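Local coordinates for protein class D beta-lactamase (Fusobacterium nucleatum subsp. polymorphum, PDB 4IED) that probably hydrolyses the amide bond of beta-lactam antibiotics to give substituted beta-amino acids, and so confers antibiotic resistance, at residues Thr30-Asp35 against Asp47-Arg52; Leu99-Ala102 against Ser106-Pro109; Gly138-Ile141 against Leu146-Pro149; Ser165-Pro170 against Asn175-Lys180. All coordinates share one frame; numbering follows the deposited sequence.

The four contacts follow one another along the chain without overlap. Contact 1 joins the central antiparallel sheet to a short helix, whereas contact 2 lies on the other side of the chain's centre, about 27 Å away between contact centres. Contact 2 reaches what is, by the family motifs, the active site: Ser-106 hydrogen-bonds to Lys-196 and Ser-57 and, weakly, to the carboxylated lysine at position 60. Contact 3, in a surface loop, comes within about 4 Å of contact 2 at their nearest atoms without touching it. Contact 4 lies about 6 Å from both contact 1 and contact 2 between nearest atoms, and its Lys-180 side chain is about 5 Å from a bound magnesium ion.

Contact 1: Thr30-Asp35 against Asp47-Arg52; sequences TFVVYD and DRANER
Thr-30, near the start of strand 29-35, packs against Arg-48 and Ala-49 in the short helix 46-49. The tight part of this contact centres on the hydroxyl of Thr-30. With OG1 anti to the backbone N (chi1 -175°), the oxygen is directed at Ala-49 and lies 3.2 Å from Ala-49 CB. It is equally near Ala-49 N, but the angle is too poor for a hydrogen bond. Its polar partners are in the main chain leading into the helix, where the carbonyl oxygens of Tyr-44 and Asn-45 must share the one hydroxyl proton or take it in turn. The methyl CG2 of Thr-30 turns to the other neighbour and lies 3.9 Å from Arg-48 CG, while CB of Thr-30 is 3.8 Å from the same carbon. The extended aliphatic part of Arg-48 thus slants across the threonine and carries its guanidinium onward to a salt bridge with Asp-229 and a hydrogen bond with Asn-227.

Two residues further along the same face of the strand, Val-32 adds a smaller apolar touch, its CG2 meeting Ala-49 CB at 3.6 Å. Beyond Val-32 the strand runs away from the helix. The loose side is the outward side of the helix at exposed Asp-47 and the loop after it, where Asn-50 and Glu-51 are likewise exposed.

Strand 29-35 is hydrogen-bonded between strands 40-44 and 221-229. Helix 154-165 packs on Thr-30 through Ala-154, and helix 238-249 lies against Phe-31 and Val-33, so the sheet is layered between helices here.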
loop_
_atom_site.group_PDB
_atom_site.type_symbol
_atom_site.label_atom_id
_atom_site.label_comp_id
_atom_site.label_asym_id
_atom_site.label_seq_id
_atom_site.Cartn_x
_atom_site.Cartn_y
_atom_site.Cartn_z
ATOM N N THR A 30 2.618 -12.918 -6.759
ATOM C CA THR A 30 1.927 -12.396 -7.873
ATOM C C THR A 30 2.370 -10.935 -8.087
ATOM O O THR A 30 2.830 -10.251 -7.147
ATOM C CB THR A 30 0.384 -12.392 -7.588
ATOM O OG1 THR A 30 -0.321 -11.966 -8.787
ATOM C CG2 THR A 30 -0.043 -11.485 -6.389
ATOM N N PHE A 31 2.173 -10.443 -9.323
ATOM C CA PHE A 31 2.526 -9.061 -9.635
ATOM C C PHE A 31 1.586 -8.581 -10.743
ATOM O O PHE A 31 1.355 -9.267 -11.719
ATOM C CB PHE A 31 3.978 -9.102 -10.108
ATOM C CG PHE A 31 4.689 -7.731 -10.362
ATOM C CD1 PHE A 31 4.198 -6.536 -9.952
ATOM C CD2 PHE A 31 5.887 -7.738 -11.118
ATOM C CE1 PHE A 31 4.906 -5.378 -10.205
ATOM C CE2 PHE A 31 6.560 -6.544 -11.433
ATOM C CZ PHE A 31 6.026 -5.427 -10.964
ATOM N N VAL A 32 0.953 -7.428 -10.515
ATOM C CA VAL A 32 0.093 -6.780 -11.488
ATOM C C VAL A 32 0.557 -5.384 -11.708
ATOM O O VAL A 32 0.786 -4.673 -10.770
ATOM C CB VAL A 32 -1.363 -6.742 -10.941
ATOM C CG1 VAL A 32 -2.301 -6.138 -11.941
ATOM C CG2 VAL A 32 -1.791 -8.152 -10.597
ATOM N N VAL A 33 0.623 -5.023 -12.985
ATOM C CA VAL A 33 0.866 -3.652 -13.390
ATOM C C VAL A 33 -0.251 -3.243 -14.358
ATOM O O VAL A 33 -0.484 -3.920 -15.333
ATOM C CB VAL A 33 2.229 -3.432 -14.025
ATOM C CG1 VAL A 33 2.350 -1.978 -14.579
ATOM C CG2 VAL A 33 3.363 -3.815 -13.069
ATOM N N TYR A 34 -0.899 -2.096 -14.083
ATOM C CA TYR A 34 -1.925 -1.487 -14.968
ATOM C C TYR A 34 -1.270 -0.310 -15.655
ATOM O O TYR A 34 -0.758 0.609 -14.975
ATOM C CB TYR A 34 -3.171 -1.063 -14.242
ATOM C CG TYR A 34 -4.214 -0.360 -15.124
ATOM C CD1 TYR A 34 -4.872 -1.058 -16.111
ATOM C CD2 TYR A 34 -4.465 1.017 -15.004
ATOM C CE1 TYR A 34 -5.786 -0.416 -16.946
ATOM C CE2 TYR A 34 -5.379 1.649 -15.789
ATOM C CZ TYR A 34 -6.073 0.933 -16.715
ATOM O OH TYR A 34 -6.970 1.525 -17.573
ATOM N N ASP A 35 -1.287 -0.356 -16.986
ATOM C CA ASP A 35 -0.814 0.733 -17.856
ATOM C C ASP A 35 -1.996 1.554 -18.309
ATOM O O ASP A 35 -2.796 1.057 -19.093
ATOM C CB ASP A 35 -0.077 0.033 -19.020
ATOM C CG ASP A 35 0.416 0.973 -20.130
ATOM O OD1 ASP A 35 -0.200 2.092 -20.333
ATOM O OD2 ASP A 35 1.296 0.538 -20.904
ATOM N N ASP A 47 -4.326 -16.186 -10.843
ATOM C CA ASP A 47 -5.190 -16.655 -9.777
ATOM C C ASP A 47 -4.789 -16.046 -8.455
ATOM O O ASP A 47 -5.668 -15.543 -7.686
ATOM C CB ASP A 47 -5.165 -18.169 -9.644
ATOM C CG ASP A 47 -5.987 -18.879 -10.712
ATOM O OD1 ASP A 47 -6.715 -18.225 -11.522
ATOM O OD2 ASP A 47 -5.833 -20.112 -10.758
ATOM N N ARG A 48 -3.462 -15.966 -8.205
ATOM C CA ARG A 48 -3.101 -15.248 -6.969
ATOM C C ARG A 48 -3.302 -13.729 -7.093
ATOM O O ARG A 48 -3.567 -13.106 -6.088
ATOM C CB ARG A 48 -1.659 -15.620 -6.602
ATOM C CG ARG A 48 -1.209 -14.995 -5.307
ATOM C CD ARG A 48 0.127 -15.522 -4.886
ATOM N NE ARG A 48 0.637 -14.767 -3.730
ATOM C CZ ARG A 48 1.373 -15.279 -2.730
ATOM N NH1 ARG A 48 1.711 -16.537 -2.654
ATOM N NH2 ARG A 48 1.789 -14.414 -1.809
ATOM N N ALA A 49 -3.203 -13.167 -8.267
ATOM C CA ALA A 49 -3.502 -11.724 -8.437
ATOM C C ALA A 49 -4.895 -11.404 -8.007
ATOM O O ALA A 49 -5.120 -10.346 -7.483
ATOM C CB ALA A 49 -3.306 -11.312 -9.858
ATOM N N ASN A 50 -5.806 -12.380 -8.109
ATOM C CA ASN A 50 -7.233 -12.163 -7.665
ATOM C C ASN A 50 -7.474 -12.703 -6.256
ATOM O O ASN A 50 -8.658 -12.656 -5.770
ATOM C CB ASN A 50 -8.149 -12.820 -8.664
ATOM C CG ASN A 50 -8.160 -12.118 -9.971
ATOM O OD1 ASN A 50 -7.949 -12.699 -11.052
ATOM N ND2 ASN A 50 -8.427 -10.851 -9.892
ATOM N N GLU A 51 -6.458 -13.238 -5.544
ATOM C CA GLU A 51 -6.679 -13.766 -4.221
ATOM C C GLU A 51 -6.449 -12.694 -3.186
ATOM O O GLU A 51 -5.471 -11.958 -3.204
ATOM C CB GLU A 51 -5.656 -14.921 -3.921
ATOM C CG GLU A 51 -5.790 -15.549 -2.545
ATOM C CD GLU A 51 -4.970 -16.758 -2.340
ATOM O OE1 GLU A 51 -4.151 -17.074 -3.248
ATOM O OE2 GLU A 51 -5.197 -17.370 -1.229
ATOM N N ARG A 52 -7.387 -12.579 -2.278
ATOM C CA ARG A 52 -7.361 -11.576 -1.254
ATOM C C ARG A 52 -6.499 -12.024 -0.054
ATOM O O ARG A 52 -6.610 -13.175 0.414
ATOM C CB ARG A 52 -8.767 -11.255 -0.741
ATOM C CG ARG A 52 -9.630 -10.587 -1.781
ATOM C CD ARG A 52 -10.966 -10.301 -1.166
ATOM N NE ARG A 52 -11.809 -9.444 -2.005
ATOM C CZ ARG A 52 -13.104 -9.351 -1.868
ATOM N NH1 ARG A 52 -13.806 -10.129 -1.071
ATOM N NH2 ARG A 52 -13.764 -8.470 -2.602
#

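Contact 2: Leu99-Ala102 against Ser106-Pro109; sequences LRYA and SQVP
Gln-107 and Ala-102 meet where helix 99-105 ends and helix 108-130 is about to begin. Their CA atoms are 4.8 Å apart, and the backbones are tied by a hydrogen bond from Gln-107 N to Ala-102 O of 2.9 Å, nearly straight at the hydrogen (173°).

The side chain of Gln-107 then runs back along the end of helix 99-105. CB lies over the last turn, 3.7 Å from Ala-102 O and 4.0 Å from Ala-102 CB. A chi1 of -169° swings CG away from the backbone N, and the chain stays extended beyond it, which carries CD and the amide past the alanine toward the tyrosine. At the tip, OE1 rests 3.4 Å from the methyl carbon Ala-102 CB and comes up to the edge of the Tyr-101 ring, 4.1 Å from CD2 and near the ring plane. The amide itself is turned 78° against that ring, so the two groups do not stack. Neither end of the amide depends on these apolar neighbours: OE1 is hydrogen-bonded to Ser-97 OG, and NE2 to the carbonyl oxygens of Trp-93 and Lys-95, which together fix its rotation. Tyr-101 is held in turn through OH by the carbonyl of Ser-92.

The bond from Gln-107 N to Ala-102 O, with the positive phi of Ser-106 as C-prime residue, belongs to the Schellman motif that ends helix 99-105. Gln-107 is both the N-cap of the next helix and the centre of an inverse gamma turn. Ser-106, Gln-107 and Val-108 spell the S-x-V active-site motif of class D beta-lactamases, whose serine here bonds to Lys-196 and Ser-57.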
loop_
_atom_site.group_PDB
_atom_site.type_symbol
_atom_site.label_atom_id
_atom_site.label_comp_id
_atom_site.label_asym_id
_atom_site.label_seq_id
_atom_site.Cartn_x
_atom_site.Cartn_y
_atom_site.Cartn_z
ATOM N N LEU A 99 1.206 12.527 10.274
ATOM C CA LEU A 99 0.932 11.338 9.446
ATOM C C LEU A 99 1.897 11.138 8.332
ATOM O O LEU A 99 2.210 10.104 7.886
ATOM C CB LEU A 99 -0.532 11.289 8.974
ATOM C CG LEU A 99 -1.644 11.097 10.031
ATOM C CD1 LEU A 99 -2.995 11.046 9.334
ATOM C CD2 LEU A 99 -1.453 9.861 10.835
ATOM N N ARG A 100 2.411 12.277 7.792
ATOM C CA ARG A 100 3.460 12.203 6.800
ATOM C C ARG A 100 4.648 11.394 7.242
ATOM O O ARG A 100 5.071 10.477 6.539
ATOM C CB ARG A 100 3.905 13.615 6.400
ATOM C CG ARG A 100 5.037 13.635 5.417
ATOM C CD ARG A 100 5.608 15.067 5.176
ATOM N NE ARG A 100 4.609 16.001 4.610
ATOM C CZ ARG A 100 4.172 16.026 3.359
ATOM N NH1 ARG A 100 4.683 15.180 2.430
ATOM N NH2 ARG A 100 3.183 16.898 3.127
ATOM N N TYR A 101 5.164 11.680 8.442
ATOM C CA TYR A 101 6.266 10.905 8.968
ATOM C C TYR A 101 5.820 9.523 9.269
ATOM O O TYR A 101 6.537 8.531 8.975
ATOM C CB TYR A 101 6.741 11.583 10.237
ATOM C CG TYR A 101 7.886 10.795 10.882
ATOM C CD1 TYR A 101 9.168 10.912 10.452
ATOM C CD2 TYR A 101 7.633 9.968 11.955
ATOM C CE1 TYR A 101 10.211 10.148 11.002
ATOM C CE2 TYR A 101 8.673 9.200 12.527
ATOM C CZ TYR A 101 9.920 9.317 12.030
ATOM O OH TYR A 101 11.019 8.649 12.527
ATOM N N ALA A 102 4.643 9.416 9.857
ATOM C CA ALA A 102 4.162 8.091 10.300
ATOM C C ALA A 102 4.069 7.087 9.129
ATOM O O ALA A 102 4.465 5.910 9.218
ATOM C CB ALA A 102 2.874 8.192 10.983
ATOM N N SER A 106 6.267 3.726 8.603
ATOM C CA SER A 106 5.250 2.670 8.905
ATOM C C SER A 106 5.006 2.558 10.407
ATOM O O SER A 106 5.056 1.473 11.043
ATOM C CB SER A 106 5.706 1.334 8.310
ATOM O OG SER A 106 4.518 0.555 7.999
ATOM N N GLN A 107 4.776 3.710 11.015
ATOM C CA GLN A 107 4.660 3.860 12.470
ATOM C C GLN A 107 3.304 3.297 12.948
ATOM O O GLN A 107 2.308 4.009 13.096
ATOM C CB GLN A 107 4.879 5.329 12.871
ATOM C CG GLN A 107 5.037 5.604 14.374
ATOM C CD GLN A 107 5.264 7.079 14.639
ATOM O OE1 GLN A 107 4.666 7.902 13.902
ATOM N NE2 GLN A 107 5.945 7.431 15.705
ATOM N N VAL A 108 3.241 2.001 13.154
ATOM C CA VAL A 108 1.982 1.357 13.517
ATOM C C VAL A 108 1.287 2.015 14.650
ATOM O O VAL A 108 0.080 2.147 14.564
ATOM C CB VAL A 108 2.216 -0.122 13.755
ATOM C CG1 VAL A 108 0.865 -0.856 13.970
ATOM C CG2 VAL A 108 2.849 -0.826 12.581
ATOM N N PRO A 109 1.974 2.386 15.789
ATOM C CA PRO A 109 1.127 2.962 16.839
ATOM C C PRO A 109 0.377 4.204 16.466
ATOM O O PRO A 109 -0.731 4.501 17.026
ATOM C CB PRO A 109 2.090 3.256 17.983
ATOM C CG PRO A 109 3.476 2.834 17.472
ATOM C CD PRO A 109 3.379 2.201 16.146
#

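Contact 3: Gly138-Ile141 against Leu146-Pro149; sequences GSEI and LEGP
Pro-149 lays ring atom CG against the backbone of Gly-138, 3.5 Å from Gly-138 N and 3.7 Å from Gly-138 CA. The second touch is slight: Glu-140 CG lies 4.0 Å from Glu-147 OE2. The two glutamates cross at a slant with their carboxylate planes 69° apart. Glu-147 reaches over with an extended chain, whereas Glu-140 is bent at chi2 (-76°), which brings its methylene rather than its carboxylate to the neighbour.

Backbone geometry places these groups. Pro-149 follows a cis peptide bond, and Gly-148 before it and Gly-138 opposite both have positive phi. Further out, the carbonyl of Gly-138 accepts a hydrogen bond from Lys-120 of helix 108-130, that of Glu-147 one from Asn-203, and that of Pro-149 one from Asn-134. The proline also packs on Glu-136, and Asn-134 and Glu-136 are magnesium-binding residues, although no ion is bound there in this model.

No hydrogen bond crosses between 138-141 and 146-149. With Glu-140 OE2 and Glu-147 OE2 5.0 Å apart, like charges probably disfavour any closer approach, although a long, weak ion pair with Lys-143 probably offsets part of the charge of Glu-140. The contact rests on van der Waals touches at the surface.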
loop_
_atom_site.group_PDB
_atom_site.type_symbol
_atom_site.label_atom_id
_atom_site.label_comp_id
_atom_site.label_asym_id
_atom_site.label_seq_id
_atom_site.Cartn_x
_atom_site.Cartn_y
_atom_site.Cartn_z
ATOM N N GLY A 138 -14.365 -6.843 11.488
ATOM C CA GLY A 138 -14.388 -7.703 12.717
ATOM C C GLY A 138 -14.647 -6.849 13.949
ATOM O O GLY A 138 -15.364 -5.876 13.943
ATOM N N SER A 139 -14.009 -7.241 15.055
ATOM C CA SER A 139 -14.181 -6.628 16.348
ATOM C C SER A 139 -12.866 -6.137 16.930
ATOM O O SER A 139 -12.770 -6.007 18.169
ATOM C CB SER A 139 -14.815 -7.668 17.303
ATOM O OG SER A 139 -13.998 -8.795 17.475
ATOM N N GLU A 140 -11.904 -5.752 16.104
ATOM C CA GLU A 140 -10.555 -5.299 16.538
ATOM C C GLU A 140 -10.248 -4.058 15.688
ATOM O O GLU A 140 -9.690 -4.115 14.607
ATOM C CB GLU A 140 -9.469 -6.354 16.316
ATOM C CG GLU A 140 -9.626 -7.583 17.212
ATOM C CD GLU A 140 -9.224 -7.406 18.622
ATOM O OE1 GLU A 140 -8.606 -6.362 18.921
ATOM O OE2 GLU A 140 -9.520 -8.281 19.455
ATOM N N ILE A 141 -10.669 -2.923 16.204
ATOM C CA ILE A 141 -10.600 -1.640 15.442
ATOM C C ILE A 141 -9.172 -1.261 15.167
ATOM O O ILE A 141 -8.992 -0.548 14.177
ATOM C CB ILE A 141 -11.384 -0.473 16.154
ATOM C CG1 ILE A 141 -11.553 0.725 15.219
ATOM C CG2 ILE A 141 -10.737 -0.093 17.427
ATOM C CD1 ILE A 141 -12.351 0.563 14.013
ATOM N N LEU A 146 -4.155 -6.010 9.902
ATOM C CA LEU A 146 -2.892 -6.702 10.144
ATOM C C LEU A 146 -2.966 -8.155 10.478
ATOM O O LEU A 146 -1.978 -8.919 10.313
ATOM C CB LEU A 146 -2.000 -5.889 11.117
ATOM C CG LEU A 146 -2.565 -5.545 12.386
ATOM C CD1 LEU A 146 -2.256 -6.576 13.416
ATOM C CD2 LEU A 146 -1.967 -4.157 12.857
ATOM N N GLU A 147 -4.126 -8.609 10.883
ATOM C CA GLU A 147 -4.279 -10.043 11.294
ATOM C C GLU A 147 -5.603 -10.639 10.805
ATOM O O GLU A 147 -6.077 -11.630 11.334
ATOM C CB GLU A 147 -4.187 -10.185 12.820
ATOM C CG GLU A 147 -5.281 -9.456 13.607
ATOM C CD GLU A 147 -5.362 -9.654 15.099
ATOM O OE1 GLU A 147 -4.248 -9.843 15.638
ATOM O OE2 GLU A 147 -6.557 -9.529 15.613
ATOM N N GLY A 148 -6.216 -10.071 9.794
ATOM C CA GLY A 148 -7.627 -10.381 9.510
ATOM C C GLY A 148 -8.556 -9.512 10.382
ATOM O O GLY A 148 -8.173 -9.029 11.476
ATOM N N PRO A 149 -9.844 -9.434 9.976
ATOM C CA PRO A 149 -10.409 -10.127 8.853
ATOM C C PRO A 149 -10.331 -9.414 7.533
ATOM O O PRO A 149 -10.679 -10.027 6.483
ATOM C CB PRO A 149 -11.835 -10.294 9.254
ATOM C CG PRO A 149 -12.131 -9.088 10.071
ATOM C CD PRO A 149 -10.873 -8.822 10.843
#

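Contact 4: Ser165-Pro170 against Asn175-Lys180; sequences SQSKLP and NQEQVK
This is a polar, partly water-mediated contact between the turn at the end of helix 154-165, at Ser-165 and Ser-167, and one face of helix 173-182, at Gln-176, Glu-177 and Lys-180. The direct tie is made by Lys-180: NZ gives a 2.8 Å hydrogen bond to the carbonyl oxygen Ser-165 O, approaching 30° out of the carbonyl plane. A bend at chi3 (73°) curls the lysine's end toward that carbonyl. The same ammonium group donates to a water 3.0 Å from NZ, which passes a hydrogen bond on to Ser-167 OG at 2.8 Å.

The serine hydroxyl in turn donates to a second water, 2.6 Å from OG, and that water donates to Glu-177 OE1 at 2.7 Å. Two waters thus join one hydroxyl to the charged side chains of Lys-180 and Glu-177. Beside them Gln-176 lies along the turn, its CB 3.8 Å from Ser-167 OG, while its far end slants past Leu-169, whose side chain packs on Phe-62, Leu-163 and Leu-164.

The side chain of Lys-180 lies about 5 Å from a bound magnesium ion. Ser-167, with positive phi, is the C-prime residue of a Schellman motif that ends helix 154-165 and turns the chain toward helix 173-182.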
loop_
_atom_site.group_PDB
_atom_site.type_symbol
_atom_site.label_atom_id
_atom_site.label_comp_id
_atom_site.label_asym_id
_atom_site.label_seq_id
_atom_site.Cartn_x
_atom_site.Cartn_y
_atom_site.Cartn_z
ATOM N N SER A 165 -4.246 7.840 -8.008
ATOM C CA SER A 165 -3.138 8.532 -8.713
ATOM C C SER A 165 -3.701 9.677 -9.611
ATOM O O SER A 165 -3.024 10.590 -9.921
ATOM C CB SER A 165 -2.362 7.554 -9.592
ATOM O OG SER A 165 -3.128 7.128 -10.688
ATOM N N GLN A 166 -4.974 9.538 -9.997
ATOM C CA GLN A 166 -5.691 10.557 -10.803
ATOM C C GLN A 166 -6.727 11.371 -9.995
ATOM O O GLN A 166 -7.543 12.121 -10.587
ATOM C CB GLN A 166 -6.402 9.773 -11.873
ATOM C CG GLN A 166 -5.495 8.996 -12.837
ATOM C CD GLN A 166 -6.330 8.214 -13.826
ATOM O OE1 GLN A 166 -6.716 7.039 -13.671
ATOM N NE2 GLN A 166 -6.788 8.964 -14.809
ATOM N N SER A 167 -6.683 11.238 -8.672
ATOM C CA SER A 167 -7.645 11.939 -7.790
ATOM C C SER A 167 -9.069 11.627 -8.222
ATOM O O SER A 167 -9.964 12.459 -8.111
ATOM C CB SER A 167 -7.368 13.445 -7.709
ATOM O OG SER A 167 -6.082 13.609 -7.055
ATOM N N LYS A 168 -9.336 10.379 -8.571
ATOM C CA LYS A 168 -10.670 9.957 -9.046
ATOM C C LYS A 168 -11.480 9.165 -8.046
ATOM O O LYS A 168 -12.585 8.707 -8.337
ATOM C CB LYS A 168 -10.545 9.136 -10.362
ATOM C CG LYS A 168 -10.283 10.027 -11.567
ATOM C CD LYS A 168 -10.134 9.147 -12.776
ATOM C CE LYS A 168 -9.906 10.045 -13.984
ATOM N NZ LYS A 168 -11.023 10.865 -14.454
ATOM N N LEU A 169 -10.999 9.059 -6.845
ATOM C CA LEU A 169 -11.774 8.408 -5.789
ATOM C C LEU A 169 -12.809 9.414 -5.240
ATOM O O LEU A 169 -12.637 10.615 -5.388
ATOM C CB LEU A 169 -10.875 7.867 -4.667
ATOM C CG LEU A 169 -9.918 6.781 -5.055
ATOM C CD1 LEU A 169 -8.900 6.500 -3.947
ATOM C CD2 LEU A 169 -10.728 5.490 -5.329
ATOM N N PRO A 170 -13.838 8.895 -4.564
ATOM C CA PRO A 170 -14.896 9.816 -4.061
ATOM C C PRO A 170 -14.596 10.486 -2.738
ATOM O O PRO A 170 -15.293 10.280 -1.712
ATOM C CB PRO A 170 -16.107 8.851 -3.917
ATOM C CG PRO A 170 -15.529 7.547 -3.578
ATOM C CD PRO A 170 -14.221 7.457 -4.384
ATOM N N ASN A 175 -7.435 15.941 -0.147
ATOM C CA ASN A 175 -7.054 14.819 0.671
ATOM C C ASN A 175 -6.362 13.755 -0.166
ATOM O O ASN A 175 -5.336 13.192 0.265
ATOM C CB ASN A 175 -8.286 14.243 1.354
ATOM C CG ASN A 175 -8.891 15.235 2.367
ATOM O OD1 ASN A 175 -8.137 16.052 2.825
ATOM N ND2 ASN A 175 -10.176 15.125 2.744
ATOM N N GLN A 176 -6.865 13.502 -1.393
ATOM C CA GLN A 176 -6.157 12.610 -2.289
ATOM C C GLN A 176 -4.774 13.141 -2.595
ATOM O O GLN A 176 -3.788 12.395 -2.625
ATOM C CB GLN A 176 -6.962 12.299 -3.555
ATOM C CG GLN A 176 -8.279 11.642 -3.258
ATOM C CD GLN A 176 -9.124 11.415 -4.477
ATOM O OE1 GLN A 176 -10.128 12.215 -4.752
ATOM N NE2 GLN A 176 -8.792 10.443 -5.247
ATOM N N GLU A 177 -4.668 14.436 -2.794
ATOM C CA GLU A 177 -3.345 15.069 -3.107
ATOM C C GLU A 177 -2.308 14.811 -1.963
ATOM O O GLU A 177 -1.150 14.555 -2.197
ATOM C CB GLU A 177 -3.489 16.586 -3.372
ATOM C CG GLU A 177 -2.325 17.188 -4.144
ATOM C CD GLU A 177 -2.219 16.481 -5.558
ATOM O OE1 GLU A 177 -3.272 16.108 -6.184
ATOM O OE2 GLU A 177 -1.123 16.474 -6.058
ATOM N N GLN A 178 -2.770 14.975 -0.736
ATOM C CA GLN A 178 -1.965 14.755 0.425
ATOM C C GLN A 178 -1.468 13.343 0.493
ATOM O O GLN A 178 -0.267 13.077 0.736
ATOM C CB GLN A 178 -2.702 15.122 1.681
ATOM C CG GLN A 178 -2.814 16.582 1.962
ATOM C CD GLN A 178 -3.626 16.791 3.165
ATOM O OE1 GLN A 178 -3.226 16.569 4.304
ATOM N NE2 GLN A 178 -4.866 17.132 2.937
ATOM N N VAL A 179 -2.352 12.397 0.171
ATOM C CA VAL A 179 -1.911 11.017 0.217
ATOM C C VAL A 179 -0.893 10.711 -0.899
ATOM O O VAL A 179 0.086 9.963 -0.714
ATOM C CB VAL A 179 -3.145 10.049 0.168
ATOM C CG1 VAL A 179 -2.659 8.573 0.058
ATOM C CG2 VAL A 179 -3.986 10.234 1.423
ATOM N N LYS A 180 -1.077 11.306 -2.066
ATOM C CA LYS A 180 -0.059 11.217 -3.096
ATOM C C LYS A 180 1.250 11.832 -2.614
ATOM O O LYS A 180 2.316 11.203 -2.788
ATOM C CB LYS A 180 -0.509 11.994 -4.353
ATOM C CG LYS A 180 -1.786 11.413 -5.018
ATOM C CD LYS A 180 -2.075 12.167 -6.330
ATOM C CE LYS A 180 -1.056 11.759 -7.407
ATOM N NZ LYS A 180 -1.288 12.485 -8.690
HETATM O O HOH W 1 -4.020 13.646 -8.906
HETATM O O HOH W 2 -5.931 15.932 -5.969
#